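Local coordinates for protein MdcE (Pseudomonas aeruginosa, PDB 5VIP) that probably acts as the gamma subunit of biotin-independent malonate decarboxylase, a transferase, working together with a partner protein chain, at residues A[150-155]-A[179-184]; A[173-178]-A[212-217]. All blocks are in the same frame, centred on the assembly; numbering follows the deposited sequence.

Contact 1: A[150-155]-A[179-184]; sequences GLLVGK and VMVHAM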
ATOM      1  N   GLY A 150      13.222  -3.450   6.428  1.00 17.91           N
ATOM      2  CA  GLY A 150      12.901  -2.044   6.589  1.00 16.31           C
ATOM      3  C   GLY A 150      13.542  -1.491   7.855  1.00 19.82           C
ATOM      4  O   GLY A 150      13.261  -1.976   8.950  1.00 19.12           O
ATOM      5  N   LEU A 151      14.389  -0.474   7.714  1.00 17.04           N
ATOM      6  CA  LEU A 151      15.027   0.135   8.876  1.00 19.49           C
ATOM      7  C   LEU A 151      14.424   1.506   9.149  1.00 17.09           C
ATOM      8  O   LEU A 151      14.621   2.443   8.383  1.00 19.20           O
ATOM      9  CB  LEU A 151      16.538   0.245   8.664  1.00 20.87           C
ATOM     10  CG  LEU A 151      17.281   0.904   9.830  1.00 19.98           C
ATOM     11  CD1 LEU A 151      17.197   0.024  11.075  1.00 21.00           C
ATOM     12  CD2 LEU A 151      18.732   1.199   9.465  1.00 19.91           C
ATOM     13  N   LEU A 152      13.655   1.615  10.226  1.00 15.95           N
ATOM     14  CA  LEU A 152      12.967   2.869  10.521  1.00 15.10           C
ATOM     15  C   LEU A 152      13.861   3.765  11.363  1.00 21.05           C
ATOM     16  O   LEU A 152      14.052   3.486  12.539  1.00 20.02           O
ATOM     17  CB  LEU A 152      11.655   2.604  11.271  1.00 18.56           C
ATOM     18  CG  LEU A 152      10.738   1.493  10.731  1.00 23.28           C
ATOM     19  CD1 LEU A 152       9.360   1.553  11.374  1.00 20.66           C
ATOM     20  CD2 LEU A 152      10.639   1.529   9.221  1.00 21.43           C
ATOM     21  N   VAL A 153      14.382   4.842  10.778  1.00 21.99           N
ATOM     22  CA  VAL A 153      15.319   5.698  11.497  1.00 21.98           C
ATOM     23  C   VAL A 153      14.665   7.030  11.815  1.00 26.00           C
ATOM     24  O   VAL A 153      15.205   7.813  12.586  1.00 23.80           O
ATOM     25  CB  VAL A 153      16.626   5.921  10.701  1.00 21.17           C
ATOM     26  CG1 VAL A 153      17.250   4.591  10.325  1.00 21.96           C
ATOM     27  CG2 VAL A 153      16.379   6.770   9.455  1.00 22.06           C
ATOM     28  N   GLY A 154      13.480   7.267  11.248  1.00 23.10           N
ATOM     29  CA  GLY A 154      12.753   8.496  11.495  1.00 19.56           C
ATOM     30  C   GLY A 154      11.255   8.343  11.280  1.00 20.68           C
ATOM     31  O   GLY A 154      10.639   7.425  11.793  1.00 21.04           O
ATOM     32  N   LYS A 155      10.661   9.248  10.518  1.00 22.54           N
ATOM     33  CA  LYS A 155       9.230   9.170  10.270  1.00 19.19           C
ATOM     34  C   LYS A 155       8.913   8.047   9.279  1.00 17.81           C
ATOM     35  O   LYS A 155       9.641   7.819   8.314  1.00 19.93           O
ATOM     36  CB  LYS A 155       8.697  10.504   9.757  1.00 24.09           C
ATOM     37  CG  LYS A 155       9.036  11.674  10.672  1.00 30.34           C
ATOM     38  CD  LYS A 155       8.159  12.883  10.400  1.00 31.98           C
ATOM     39  CE  LYS A 155       8.601  14.080  11.247  1.00 33.92           C
ATOM     40  NZ  LYS A 155       9.977  14.504  10.853  1.00 39.92           N
ATOM     41  N   VAL A 179      11.240   8.585  15.896  1.00 24.05           N
ATOM     42  CA  VAL A 179      10.793   7.483  15.057  1.00 23.37           C
ATOM     43  C   VAL A 179       9.310   7.283  15.310  1.00 25.29           C
ATOM     44  O   VAL A 179       8.900   6.956  16.418  1.00 22.76           O
ATOM     45  CB  VAL A 179      11.558   6.179  15.336  1.00 22.01           C
ATOM     46  CG1 VAL A 179      11.054   5.063  14.423  1.00 19.92           C
ATOM     47  CG2 VAL A 179      13.055   6.384  15.111  1.00 22.80           C
HETATM   48  N   MSE A 180       8.504   7.509  14.283  1.00 23.44           N
HETATM   49  CA  MSE A 180       7.058   7.460  14.442  1.00 22.82           C
HETATM   50  C   MSE A 180       6.428   6.782  13.244  1.00 23.56           C
HETATM   51  O   MSE A 180       6.776   7.074  12.103  1.00 20.63           O
HETATM   52  CB  MSE A 180       6.481   8.865  14.616  1.00 24.50           C
HETATM   53  CG  MSE A 180       6.899   9.534  15.923  1.00 33.79           C
HETATM   54 SE   MSE A 180       6.367  11.411  15.992  1.00 43.33          SE
HETATM   55  CE  MSE A 180       7.548  12.155  14.646  1.00 32.44           C
ATOM     56  N   VAL A 181       5.522   5.857  13.523  1.00 21.69           N
ATOM     57  CA  VAL A 181       4.737   5.201  12.487  1.00 20.91           C
ATOM     58  C   VAL A 181       3.294   5.630  12.682  1.00 21.18           C
ATOM     59  O   VAL A 181       2.779   5.557  13.803  1.00 21.25           O
ATOM     60  CB  VAL A 181       4.834   3.672  12.562  1.00 19.61           C
ATOM     61  CG1 VAL A 181       4.051   3.032  11.404  1.00 22.17           C
ATOM     62  CG2 VAL A 181       6.290   3.217  12.560  1.00 26.43           C
ATOM     63  N   HIS A 182       2.647   6.101  11.618  1.00 19.33           N
ATOM     64  CA  HIS A 182       1.223   6.434  11.702  1.00 18.91           C
ATOM     65  C   HIS A 182       0.618   6.563  10.314  1.00 20.78           C
ATOM     66  O   HIS A 182       1.327   6.549   9.312  1.00 18.86           O
ATOM     67  CB  HIS A 182       1.005   7.739  12.481  1.00 21.70           C
ATOM     68  CG  HIS A 182      -0.283   7.785  13.252  1.00 23.12           C
ATOM     69  ND1 HIS A 182      -1.467   8.229  12.704  1.00 24.19           N
ATOM     70  CD2 HIS A 182      -0.562   7.466  14.540  1.00 26.82           C
ATOM     71  CE1 HIS A 182      -2.422   8.171  13.614  1.00 23.78           C
ATOM     72  NE2 HIS A 182      -1.901   7.708  14.737  1.00 26.57           N
ATOM     73  N   ALA A 183      -0.700   6.717  10.279  1.00 21.00           N
ATOM     74  CA  ALA A 183      -1.448   6.836   9.036  1.00 23.38           C
ATOM     75  C   ALA A 183      -1.674   8.294   8.641  1.00 25.62           C
ATOM     76  O   ALA A 183      -1.902   8.595   7.472  1.00 28.72           O
ATOM     77  CB  ALA A 183      -2.775   6.102   9.169  1.00 23.90           C
HETATM   78  N   MSE A 184      -1.599   9.202   9.611  1.00 26.47           N
HETATM   79  CA  MSE A 184      -1.726  10.630   9.315  1.00 28.21           C
HETATM   80  C   MSE A 184      -0.899  11.479  10.277  1.00 30.84           C
HETATM   81  O   MSE A 184      -0.576  11.043  11.392  1.00 28.45           O
HETATM   82  CB  MSE A 184      -3.192  11.058   9.372  1.00 30.24           C
HETATM   83  CG  MSE A 184      -3.745  11.127  10.783  1.00 31.44           C
HETATM   84 SE   MSE A 184      -5.710  11.203  10.836  1.00 54.14          SE
HETATM   85  CE  MSE A 184      -6.076   9.281  10.675  1.00 36.94           C
TER
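Lys155 and Met180 pair in a small two-stranded parallel sheet, strands 155-157 and 180-182, that branches from the main mixed sheet of the domain. The chain turns a corner at Val153 and Gly154, between strand 148-152 of the main sheet and the small one. One backbone bond joins the segments here, Met180 N to Gly154 O at 3.3 Å. The same oxygen also takes a CA-H contact from Val179 CA at 3.3 Å.

Val179 straddles the corner with both methyls. Its CG1 lies anti to its own backbone N (chi1 -180°) and meets Leu152 CB at 4.0 Å. Its CG2 sits over the peptide of the turn, 3.6 Å from Val153 O. Leu152 CD1 touches Val181 CG2 at 3.7 Å, and the two side chains cross at about a right angle. Ile214 of helix 214-219 packs on both Val179 and Val181. Asp112 OD1 accepts from Lys155 N, and Arg24 NH1 donates to Val153 O. Lys155 and selenomethionine Met180 run side by side in the same direction. Both CG atoms lie anti to their carbonyl carbons, and each chain bends near its end, Met180 at chi3 and Lys155 at chi4. Lys155 CE is 4.0 Å from Met180 CE.

Contact 2: A[173-178]-A[212-217]; sequences ALHDPG and YDIDSY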
ATOM      1  N   ALA A 173      13.205  -0.965  14.012  1.00 19.38           N
ATOM      2  CA  ALA A 173      13.085   0.458  14.277  1.00 21.51           C
ATOM      3  C   ALA A 173      14.136   0.909  15.291  1.00 22.29           C
ATOM      4  O   ALA A 173      14.448   0.178  16.224  1.00 23.36           O
ATOM      5  CB  ALA A 173      11.685   0.792  14.792  1.00 19.56           C
ATOM      6  N   LEU A 174      14.665   2.110  15.107  1.00 19.42           N
ATOM      7  CA  LEU A 174      15.459   2.741  16.154  1.00 22.44           C
ATOM      8  C   LEU A 174      14.528   3.176  17.290  1.00 27.65           C
ATOM      9  O   LEU A 174      13.424   3.683  17.053  1.00 21.55           O
ATOM     10  CB  LEU A 174      16.251   3.925  15.601  1.00 21.26           C
ATOM     11  CG  LEU A 174      17.149   3.559  14.415  1.00 20.56           C
ATOM     12  CD1 LEU A 174      17.983   4.732  13.967  1.00 21.31           C
ATOM     13  CD2 LEU A 174      18.011   2.353  14.744  1.00 22.43           C
ATOM     14  N   HIS A 175      14.961   2.941  18.526  1.00 27.91           N
ATOM     15  CA  HIS A 175      14.138   3.255  19.682  1.00 21.05           C
ATOM     16  C   HIS A 175      14.418   4.696  20.078  1.00 27.59           C
ATOM     17  O   HIS A 175      15.262   4.968  20.938  1.00 26.15           O
ATOM     18  CB  HIS A 175      14.427   2.286  20.837  1.00 23.52           C
ATOM     19  CG  HIS A 175      13.492   2.427  21.999  1.00 28.98           C
ATOM     20  ND1 HIS A 175      13.800   3.168  23.120  1.00 28.05           N
ATOM     21  CD2 HIS A 175      12.256   1.917  22.217  1.00 30.89           C
ATOM     22  CE1 HIS A 175      12.795   3.112  23.975  1.00 28.16           C
ATOM     23  NE2 HIS A 175      11.845   2.359  23.452  1.00 30.77           N
ATOM     24  N   ASP A 176      13.702   5.614  19.441  1.00 23.56           N
ATOM     25  CA  ASP A 176      13.960   7.048  19.555  1.00 24.01           C
ATOM     26  C   ASP A 176      12.659   7.820  19.337  1.00 28.52           C
ATOM     27  O   ASP A 176      11.823   7.401  18.527  1.00 25.69           O
ATOM     28  CB  ASP A 176      15.026   7.458  18.536  1.00 28.20           C
ATOM     29  CG  ASP A 176      15.187   8.950  18.420  1.00 31.09           C
ATOM     30  OD1 ASP A 176      15.933   9.519  19.236  1.00 33.13           O
ATOM     31  OD2 ASP A 176      14.575   9.558  17.515  1.00 29.48           O
ATOM     32  N   PRO A 177      12.470   8.940  20.060  1.00 27.58           N
ATOM     33  CA  PRO A 177      11.205   9.683  19.972  1.00 28.07           C
ATOM     34  C   PRO A 177      10.920  10.276  18.598  1.00 28.13           C
ATOM     35  O   PRO A 177       9.772  10.629  18.320  1.00 28.35           O
ATOM     36  CB  PRO A 177      11.384  10.806  21.010  1.00 27.53           C
ATOM     37  CG  PRO A 177      12.390  10.289  21.959  1.00 26.24           C
ATOM     38  CD  PRO A 177      13.340   9.478  21.126  1.00 27.03           C
ATOM     39  N   GLY A 178      11.939  10.392  17.754  1.00 21.20           N
ATOM     40  CA  GLY A 178      11.740  10.904  16.410  1.00 24.51           C
ATOM     41  C   GLY A 178      11.247   9.835  15.446  1.00 25.89           C
ATOM     42  O   GLY A 178      10.896  10.132  14.308  1.00 25.18           O
ATOM     43  N   TYR A 212       1.571   7.649  18.371  1.00 27.98           N
ATOM     44  CA  TYR A 212       2.630   7.945  17.406  1.00 30.88           C
ATOM     45  C   TYR A 212       3.999   7.367  17.804  1.00 32.53           C
ATOM     46  O   TYR A 212       4.858   7.153  16.948  1.00 36.08           O
ATOM     47  CB  TYR A 212       2.741   9.466  17.207  1.00 30.53           C
ATOM     48  CG  TYR A 212       1.629  10.032  16.352  1.00 29.69           C
ATOM     49  CD1 TYR A 212       0.378  10.312  16.897  1.00 27.81           C
ATOM     50  CD2 TYR A 212       1.820  10.259  14.994  1.00 26.19           C
ATOM     51  CE1 TYR A 212      -0.648  10.816  16.117  1.00 28.54           C
ATOM     52  CE2 TYR A 212       0.798  10.762  14.201  1.00 28.77           C
ATOM     53  CZ  TYR A 212      -0.440  11.029  14.769  1.00 26.00           C
ATOM     54  OH  TYR A 212      -1.451  11.527  13.981  1.00 32.39           O
ATOM     55  N   ASP A 213       4.202   7.110  19.093  1.00 32.91           N
ATOM     56  CA  ASP A 213       5.504   6.646  19.578  1.00 31.89           C
ATOM     57  C   ASP A 213       5.799   5.198  19.197  1.00 27.35           C
ATOM     58  O   ASP A 213       4.890   4.396  18.974  1.00 28.50           O
ATOM     59  CB  ASP A 213       5.586   6.780  21.090  1.00 32.27           C
ATOM     60  CG  ASP A 213       4.734   5.756  21.796  1.00 31.24           C
ATOM     61  OD1 ASP A 213       3.506   5.968  21.879  1.00 33.15           O
ATOM     62  OD2 ASP A 213       5.281   4.728  22.240  1.00 31.82           O
ATOM     63  N   ILE A 214       7.079   4.848  19.181  1.00 23.66           N
ATOM     64  CA  ILE A 214       7.487   3.555  18.668  1.00 22.13           C
ATOM     65  C   ILE A 214       7.270   2.423  19.682  1.00 26.47           C
ATOM     66  O   ILE A 214       7.166   1.259  19.301  1.00 25.59           O
ATOM     67  CB  ILE A 214       8.965   3.607  18.205  1.00 24.96           C
ATOM     68  CG1 ILE A 214       9.270   2.454  17.250  1.00 28.03           C
ATOM     69  CG2 ILE A 214       9.914   3.684  19.400  1.00 25.79           C
ATOM     70  CD1 ILE A 214       8.470   2.525  15.939  1.00 22.59           C
ATOM     71  N   ASP A 215       7.170   2.749  20.971  1.00 31.09           N
ATOM     72  CA  ASP A 215       6.851   1.715  21.954  1.00 27.46           C
ATOM     73  C   ASP A 215       5.427   1.187  21.751  1.00 24.16           C
ATOM     74  O   ASP A 215       5.191  -0.024  21.775  1.00 24.30           O
ATOM     75  CB  ASP A 215       7.019   2.246  23.374  1.00 29.83           C
ATOM     76  CG  ASP A 215       8.460   2.208  23.836  1.00 31.89           C
ATOM     77  OD1 ASP A 215       9.187   1.286  23.417  1.00 33.96           O
ATOM     78  OD2 ASP A 215       8.866   3.098  24.608  1.00 41.11           O
ATOM     79  N   SER A 216       4.486   2.108  21.565  1.00 24.94           N
ATOM     80  CA  SER A 216       3.110   1.747  21.252  1.00 24.06           C
ATOM     81  C   SER A 216       3.036   0.867  20.011  1.00 24.89           C
ATOM     82  O   SER A 216       2.357  -0.158  20.017  1.00 23.51           O
ATOM     83  CB  SER A 216       2.266   2.999  21.044  1.00 28.94           C
ATOM     84  OG  SER A 216       2.149   3.730  22.249  1.00 30.10           O
ATOM     85  N   TYR A 217       3.740   1.270  18.953  1.00 21.91           N
ATOM     86  CA  TYR A 217       3.733   0.509  17.706  1.00 22.58           C
ATOM     87  C   TYR A 217       4.295  -0.888  17.928  1.00 23.80           C
ATOM     88  O   TYR A 217       3.740  -1.871  17.441  1.00 24.42           O
ATOM     89  CB  TYR A 217       4.526   1.245  16.615  1.00 23.08           C
ATOM     90  CG  TYR A 217       4.519   0.547  15.269  1.00 21.47           C
ATOM     91  CD1 TYR A 217       3.407   0.612  14.437  1.00 22.34           C
ATOM     92  CD2 TYR A 217       5.630  -0.159  14.824  1.00 20.20           C
ATOM     93  CE1 TYR A 217       3.395  -0.018  13.203  1.00 21.41           C
ATOM     94  CE2 TYR A 217       5.627  -0.801  13.589  1.00 22.64           C
ATOM     95  CZ  TYR A 217       4.505  -0.720  12.781  1.00 24.08           C
ATOM     96  OH  TYR A 217       4.490  -1.349  11.552  1.00 22.59           O
TER
HETATM   97  O   HOH W   1       8.823   7.034  19.112  1.00 24.88           O
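A capped helix start meets the end of a sheet strand here. Helix 214-219 places its first turn against strand 170-174 and the loop that follows, through a buried apolar contact and a more exposed His-carboxylate hydrogen bond. Ile214 makes the apolar part. Its CG1 lies anti to the backbone N (chi1 -161°), which carries the chain to the strand. Both CG1 and CD1 touch the methyl of Ala173, and Ile214 CG1 is 3.8 Å from Ala173 CB. The other branch, Ile214 CG2, approaches the His175 ring obliquely, 4.1 Å from His175 CD2.

His175 is the centre of an inverse gamma turn. Its NE2 donates to Asp215 OD1 at 2.9 Å and weakly to Asp215 OD2 at 3.3 Å. OD1 lies near the ring plane and is met on its syn side. The ring and carboxylate planes are 47° apart, and the N-H points straight at neither oxygen. A water donates to Asp176 O and accepts from Ile214 N at 2.8 Å, so it satisfies an N-H of the first helical turn.

Each segment also has its own side-chain to backbone bond. Asp213 is the N-cap: its OD2 accepts from Ser216 N at 2.8 Å, and its OD1 accepts from Ser216 OG. Asp176 OD2 accepts from Gly178 N at 2.8 Å in an Asx turn and also forms a salt bridge with Arg24. The Asp215 carboxylate would be expected to hold the proton on His175 NE2 and may raise the pKa of the ring.

Overall arrangement
Contacts 1 and 2 have centres about 8 Å apart and touch directly. Their segments alternate along the chain: 150-155, 173-178, 179-184, then 212-217. Strands 148-152 and 170-174 are neighbours in the mixed sheet, and Leu152 O is 3.0 Å from Leu174 N, a probable hydrogen bond. Segment 173-178 runs directly into 179-184, so the chain leaves the main sheet and enters the small one. Tyr212, just before helix 214-219, stacks on His182 and its OH probably bonds Met184 O. The region thus ties two sheets to helix 214-219. Another protein's chain packs on His182, Ala183, Met184 and Tyr217, so both contacts reach the subunit interface.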